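Local coordinates for IPT/TIG domain-containing protein BACOVA_02650 (Bacteroides ovatus, PDB 5E7G) that binds polysaccharide at the bacterial cell surface and probably captures xyloglucan there before its transport into the periplasm for degradation, at residues 134-139 against 148-153; 173-178 against 193-198. All coordinates share one frame; numbering follows the deposited sequence.

Contact 1 (134-139 against 148-153); sequences YLSTEQ and VDVQEI
The carbonyl oxygen of Leu135 receives two groups from the facing strand: Gln151 N donates to Leu135 O over 2.8 Å, in the carbonyl plane, while Val150 CA brings a C-H to the same oxygen. The return bond runs from Leu135 N to Gln151 O, 3.1 Å long and nearly straight at 171°, although the donor stands above the plane of that carbonyl. Leu135 and Gln151 form an antiparallel hydrogen-bonded pair, with Tyr134 and Glu152 the non-hydrogen-bonded pair beside it. CG of Tyr134 lies between the backbone N and the carbonyl carbon (chi1 67°), which lays the ring beside Val150, whose CG1 is 3.6 Å from Tyr134 CD1 and approaches obliquely. Were the ring cut back to an alanine here, Val150 CG1 would probably lose this apolar partner and a gap would open beside Ser136 CB, which lies at the ring edge. On the other face, Leu135 CG meets Ile153 CD1 at 4.0 Å. Ser136 OG has two candidate acceptors, Asp149 O at 3.2 Å and Glu138 O at 2.9 Å, the choice unsettled. Glu152 makes a salt bridge with Arg146. In this second IPT/TIG region, edge strand 151-152 pairs with 130-136, and 178-183 follows in the antiparallel sheet.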
loop_
_atom_site.group_PDB
_atom_site.type_symbol
_atom_site.label_atom_id
_atom_site.label_comp_id
_atom_site.label_asym_id
_atom_site.label_seq_id
_atom_site.Cartn_x
_atom_site.Cartn_y
_atom_site.Cartn_z
ATOM N N TYR A 134 -20.192 3.996 19.082
ATOM C CA TYR A 134 -19.765 5.376 19.290
ATOM C C TYR A 134 -18.386 5.685 18.711
ATOM O O TYR A 134 -17.553 4.793 18.522
ATOM C CB TYR A 134 -19.781 5.707 20.789
ATOM C CG TYR A 134 -18.768 4.966 21.644
ATOM C CD1 TYR A 134 -17.463 5.421 21.762
ATOM C CD2 TYR A 134 -19.130 3.835 22.365
ATOM C CE1 TYR A 134 -16.543 4.760 22.551
ATOM C CE2 TYR A 134 -18.214 3.170 23.160
ATOM C CZ TYR A 134 -16.924 3.636 23.250
ATOM O OH TYR A 134 -16.008 2.975 24.039
ATOM N N LEU A 135 -18.179 6.966 18.419
ATOM C CA LEU A 135 -16.883 7.493 18.019
ATOM C C LEU A 135 -16.244 8.169 19.221
ATOM O O LEU A 135 -16.946 8.748 20.048
ATOM C CB LEU A 135 -17.029 8.490 16.871
ATOM C CG LEU A 135 -17.754 7.987 15.628
ATOM C CD1 LEU A 135 -18.013 9.138 14.674
ATOM C CD2 LEU A 135 -16.934 6.895 14.956
ATOM N N SER A 136 -14.922 8.098 19.323
ATOM C CA SER A 136 -14.216 8.721 20.436
ATOM C C SER A 136 -12.801 9.130 20.046
ATOM O O SER A 136 -12.157 8.485 19.219
ATOM C CB SER A 136 -14.170 7.774 21.635
ATOM O OG SER A 136 -13.551 8.392 22.752
ATOM N N THR A 137 -12.324 10.205 20.663
ATOM C CA THR A 137 -10.992 10.732 20.385
ATOM C C THR A 137 -9.912 9.836 20.975
ATOM O O THR A 137 -8.759 9.866 20.540
ATOM C CB THR A 137 -10.826 12.150 20.954
ATOM O OG1 THR A 137 -10.939 12.108 22.383
ATOM C CG2 THR A 137 -11.887 13.083 20.387
ATOM N N GLU A 138 -10.296 9.044 21.971
ATOM C CA GLU A 138 -9.378 8.132 22.642
ATOM C C GLU A 138 -10.048 6.775 22.863
ATOM O O GLU A 138 -11.266 6.642 22.724
ATOM C CB GLU A 138 -8.910 8.737 23.966
ATOM C CG GLU A 138 -10.036 9.273 24.842
ATOM C CD GLU A 138 -9.538 10.202 25.938
ATOM O OE1 GLU A 138 -8.737 11.112 25.628
ATOM O OE2 GLU A 138 -9.948 10.021 27.108
ATOM N N GLN A 139 -9.243 5.771 23.198
ATOM C CA GLN A 139 -9.723 4.394 23.253
ATOM C C GLN A 139 -10.378 4.056 24.587
ATOM O O GLN A 139 -10.035 4.636 25.617
ATOM C CB GLN A 139 -8.569 3.427 22.998
ATOM C CG GLN A 139 -7.992 3.513 21.597
ATOM C CD GLN A 139 -6.691 2.743 21.456
ATOM O OE1 GLN A 139 -5.615 3.261 21.759
ATOM N NE2 GLN A 139 -6.785 1.498 21.001
ATOM N N VAL A 148 -14.317 9.487 28.487
ATOM C CA VAL A 148 -15.082 10.612 29.014
ATOM C C VAL A 148 -16.027 11.203 27.969
ATOM O O VAL A 148 -17.206 11.415 28.246
ATOM C CB VAL A 148 -14.139 11.726 29.548
ATOM C CG1 VAL A 148 -13.407 11.246 30.797
ATOM C CG2 VAL A 148 -13.130 12.171 28.475
ATOM N N ASP A 149 -15.510 11.447 26.768
ATOM C CA ASP A 149 -16.280 12.084 25.701
ATOM C C ASP A 149 -16.447 11.144 24.516
ATOM O O ASP A 149 -15.467 10.584 24.018
ATOM C CB ASP A 149 -15.600 13.377 25.246
ATOM C CG ASP A 149 -15.656 14.467 26.300
ATOM O OD1 ASP A 149 -14.618 14.720 26.946
ATOM O OD2 ASP A 149 -16.738 15.068 26.482
ATOM N N VAL A 150 -17.687 10.969 24.070
ATOM C CA VAL A 150 -17.972 10.100 22.936
ATOM C C VAL A 150 -19.098 10.669 22.096
ATOM O O VAL A 150 -19.832 11.551 22.534
ATOM C CB VAL A 150 -18.352 8.662 23.382
ATOM C CG1 VAL A 150 -17.251 8.058 24.242
ATOM C CG2 VAL A 150 -19.688 8.646 24.128
ATOM N N GLN A 151 -19.223 10.132 20.888
ATOM C CA GLN A 151 -20.175 10.611 19.898
ATOM C C GLN A 151 -21.095 9.456 19.504
ATOM O O GLN A 151 -20.802 8.703 18.575
ATOM C CB GLN A 151 -19.419 11.162 18.688
ATOM C CG GLN A 151 -20.082 12.307 17.970
ATOM C CD GLN A 151 -19.136 12.968 16.985
ATOM O OE1 GLN A 151 -19.356 12.923 15.776
ATOM N NE2 GLN A 151 -18.068 13.576 17.500
ATOM N N GLU A 152 -22.195 9.307 20.232
ATOM C CA GLU A 152 -23.086 8.168 20.049
ATOM C C GLU A 152 -23.598 8.075 18.617
ATOM O O GLU A 152 -24.021 9.073 18.034
ATOM C CB GLU A 152 -24.274 8.258 21.008
ATOM C CG GLU A 152 -24.859 6.911 21.399
ATOM C CD GLU A 152 -24.009 6.164 22.420
ATOM O OE1 GLU A 152 -23.062 6.761 22.976
ATOM O OE2 GLU A 152 -24.289 4.972 22.668
ATOM N N ILE A 153 -23.542 6.870 18.056
ATOM C CA ILE A 153 -24.144 6.587 16.759
ATOM C C ILE A 153 -25.479 5.903 17.020
ATOM O O ILE A 153 -25.521 4.746 17.436
ATOM C CB ILE A 153 -23.228 5.708 15.878
ATOM C CG1 ILE A 153 -21.910 6.442 15.610
ATOM C CG2 ILE A 153 -23.915 5.358 14.557
ATOM C CD1 ILE A 153 -20.844 5.606 14.926
#

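Contact 2 (173-178 against 193-198); sequences LLEEGY and KKNGPK
Lys194 lays its aliphatic chain across the backbone of 173-175, its CB 3.5 Å from Leu174 O. The first torsion, 77°, sets CG between the backbone N and the carbonyl carbon, and the chain beyond, extended, continues across Leu174 O and Glu175 CA. Leu173 CB lies 4.0 Å from Lys194 CD, and Glu175 CG touches the methylene at Lys194 CE. The backbones are joined by one hydrogen bond, from Lys194 N to Glu175 O at 3.1 Å, its donor tilted 33° from the carbonyl plane. Lys193 CA adds a C-H contact to the same oxygen, so Glu175 O is approached by two successive residues.

Next along, Glu176 and Lys193 form an antiparallel non-hydrogen-bonded pair. Here Glu176 CD lies 3.9 Å from Lys193 CE, and the two CG atoms also meet. Lys193 then opens a type I turn to Gly196, closed by the bond from Gly196 N to Lys193 O, while at Gly177 the chain turns a corner. Backbone angles at both glycines would press a CB against the preceding carbonyl oxygen. The contact joins the loop entering strand 178-183 to the end of strand 187-193 and the turn leading to strand 200-204, with Lys194 backbone-bonded to Ile114 and Asn195 packing on Pro113.

Opposite charges lie near one another without pairing directly: Glu176 OE1 is 4.8 Å from Lys193 NZ, whose salt bridge is instead with Glu191. Electrostatic attraction probably contributes at this surface, but most close contacts are made by carbon atoms and backbone oxygens, with the lysines acting chiefly through their hydrocarbon chains.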
loop_
_atom_site.group_PDB
_atom_site.type_symbol
_atom_site.label_atom_id
_atom_site.label_comp_id
_atom_site.label_asym_id
_atom_site.label_seq_id
_atom_site.Cartn_x
_atom_site.Cartn_y
_atom_site.Cartn_z
ATOM N N LEU A 173 -18.945 15.589 13.217
ATOM C CA LEU A 173 -18.101 14.394 13.140
ATOM C C LEU A 173 -16.712 14.569 13.735
ATOM O O LEU A 173 -16.061 15.591 13.522
ATOM C CB LEU A 173 -17.944 13.956 11.684
ATOM C CG LEU A 173 -18.698 12.703 11.246
ATOM C CD1 LEU A 173 -18.458 12.461 9.768
ATOM C CD2 LEU A 173 -18.284 11.479 12.057
ATOM N N LEU A 174 -16.257 13.557 14.473
ATOM C CA LEU A 174 -14.857 13.489 14.870
ATOM C C LEU A 174 -13.995 13.459 13.627
ATOM O O LEU A 174 -14.283 12.717 12.689
ATOM C CB LEU A 174 -14.572 12.248 15.721
ATOM C CG LEU A 174 -14.740 12.371 17.236
ATOM C CD1 LEU A 174 -14.377 11.055 17.915
ATOM C CD2 LEU A 174 -13.888 13.506 17.797
ATOM N N GLU A 175 -12.938 14.265 13.619
ATOM C CA GLU A 175 -12.014 14.276 12.495
ATOM C C GLU A 175 -11.126 13.034 12.569
ATOM O O GLU A 175 -10.936 12.331 11.575
ATOM C CB GLU A 175 -11.161 15.546 12.493
ATOM C CG GLU A 175 -10.543 15.870 11.134
ATOM C CD GLU A 175 -9.351 16.813 11.231
ATOM O OE1 GLU A 175 -9.278 17.589 12.209
ATOM O OE2 GLU A 175 -8.485 16.775 10.329
ATOM N N GLU A 176 -10.595 12.772 13.758
ATOM C CA GLU A 176 -9.739 11.618 13.979
ATOM C C GLU A 176 -9.990 11.006 15.350
ATOM O O GLU A 176 -10.336 11.703 16.305
ATOM C CB GLU A 176 -8.263 11.999 13.850
ATOM C CG GLU A 176 -7.857 12.455 12.460
ATOM C CD GLU A 176 -6.345 12.558 12.290
ATOM O OE1 GLU A 176 -5.598 12.147 13.208
ATOM O OE2 GLU A 176 -5.905 13.054 11.230
ATOM N N GLY A 177 -9.813 9.693 15.434
ATOM C CA GLY A 177 -9.997 8.983 16.680
ATOM C C GLY A 177 -10.313 7.525 16.434
ATOM O O GLY A 177 -9.616 6.846 15.676
ATOM N N TYR A 178 -11.383 7.056 17.066
ATOM C CA TYR A 178 -11.735 5.646 17.039
ATOM C C TYR A 178 -13.227 5.433 16.857
ATOM O O TYR A 178 -14.039 6.287 17.209
ATOM C CB TYR A 178 -11.263 4.975 18.326
ATOM C CG TYR A 178 -9.777 5.115 18.536
ATOM C CD1 TYR A 178 -8.893 4.176 18.022
ATOM C CD2 TYR A 178 -9.255 6.195 19.230
ATOM C CE1 TYR A 178 -7.527 4.303 18.204
ATOM C CE2 TYR A 178 -7.891 6.332 19.414
ATOM C CZ TYR A 178 -7.032 5.382 18.899
ATOM O OH TYR A 178 -5.674 5.509 19.080
ATOM N N LYS A 193 -11.131 7.907 10.812
ATOM C CA LYS A 193 -10.750 9.195 10.254
ATOM C C LYS A 193 -11.800 9.598 9.237
ATOM O O LYS A 193 -11.965 8.921 8.225
ATOM C CB LYS A 193 -9.369 9.123 9.599
ATOM C CG LYS A 193 -8.204 8.937 10.569
ATOM C CD LYS A 193 -6.872 8.938 9.824
ATOM C CE LYS A 193 -5.681 9.052 10.762
ATOM N NZ LYS A 193 -5.284 7.740 11.331
ATOM N N LYS A 194 -12.511 10.692 9.501
ATOM C CA LYS A 194 -13.634 11.075 8.645
ATOM C C LYS A 194 -13.161 11.392 7.227
ATOM O O LYS A 194 -13.947 11.336 6.281
ATOM C CB LYS A 194 -14.390 12.273 9.234
ATOM C CG LYS A 194 -13.713 13.624 9.046
ATOM C CD LYS A 194 -14.560 14.750 9.626
ATOM C CE LYS A 194 -14.021 16.118 9.230
ATOM N NZ LYS A 194 -14.521 17.192 10.131
ATOM N N ASN A 195 -11.875 11.712 7.090
ATOM C CA ASN A 195 -11.269 11.987 5.787
ATOM C C ASN A 195 -10.466 10.811 5.239
ATOM O O ASN A 195 -9.924 10.880 4.135
ATOM C CB ASN A 195 -10.375 13.220 5.879
ATOM C CG ASN A 195 -11.170 14.499 5.940
ATOM O OD1 ASN A 195 -12.213 14.622 5.299
ATOM N ND2 ASN A 195 -10.691 15.457 6.719
ATOM N N GLY A 196 -10.391 9.735 6.011
ATOM C CA GLY A 196 -9.721 8.532 5.558
ATOM C C GLY A 196 -8.229 8.604 5.794
ATOM O O GLY A 196 -7.730 9.569 6.380
ATOM N N PRO A 197 -7.504 7.577 5.335
ATOM C CA PRO A 197 -6.055 7.465 5.526
ATOM C C PRO A 197 -5.273 8.436 4.648
ATOM O O PRO A 197 -5.767 8.820 3.580
ATOM C CB PRO A 197 -5.767 6.021 5.125
ATOM C CG PRO A 197 -6.816 5.710 4.106
ATOM C CD PRO A 197 -8.043 6.463 4.536
ATOM N N LYS A 198 -4.081 8.822 5.101
ATOM C CA LYS A 198 -3.196 9.689 4.328
ATOM C C LYS A 198 -2.904 9.040 2.984
ATOM O O LYS A 198 -2.775 7.817 2.905
ATOM C CB LYS A 198 -1.877 9.958 5.069
ATOM C CG LYS A 198 -2.033 10.657 6.413
ATOM C CD LYS A 198 -0.824 11.522 6.754
ATOM C CE LYS A 198 0.455 10.700 6.876
ATOM N NZ LYS A 198 1.667 11.554 7.067
#

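Contacts 1 and 2 illustrate how a small beta sandwich is finished at the two margins of one sheet. Their centres are 12 Å apart, and they come in series along the chain, 134-139 with 148-153 closing before 173-178 with 193-198 opens. The sheet runs 151-152, 130-136, 178-183, 187-193, so contact 1 lies on its first pair of strands and contact 2 at the entry to its third and the exit from its fourth. They touch directly: Ser136 O probably accepts a hydrogen bond from Tyr178 N, and Leu174 packs on Ser136 and Thr137. Beyond contact 2 the chain leads into strand 200-204, in the third IPT/TIG region, on the way to the xyloglucan-binding domain.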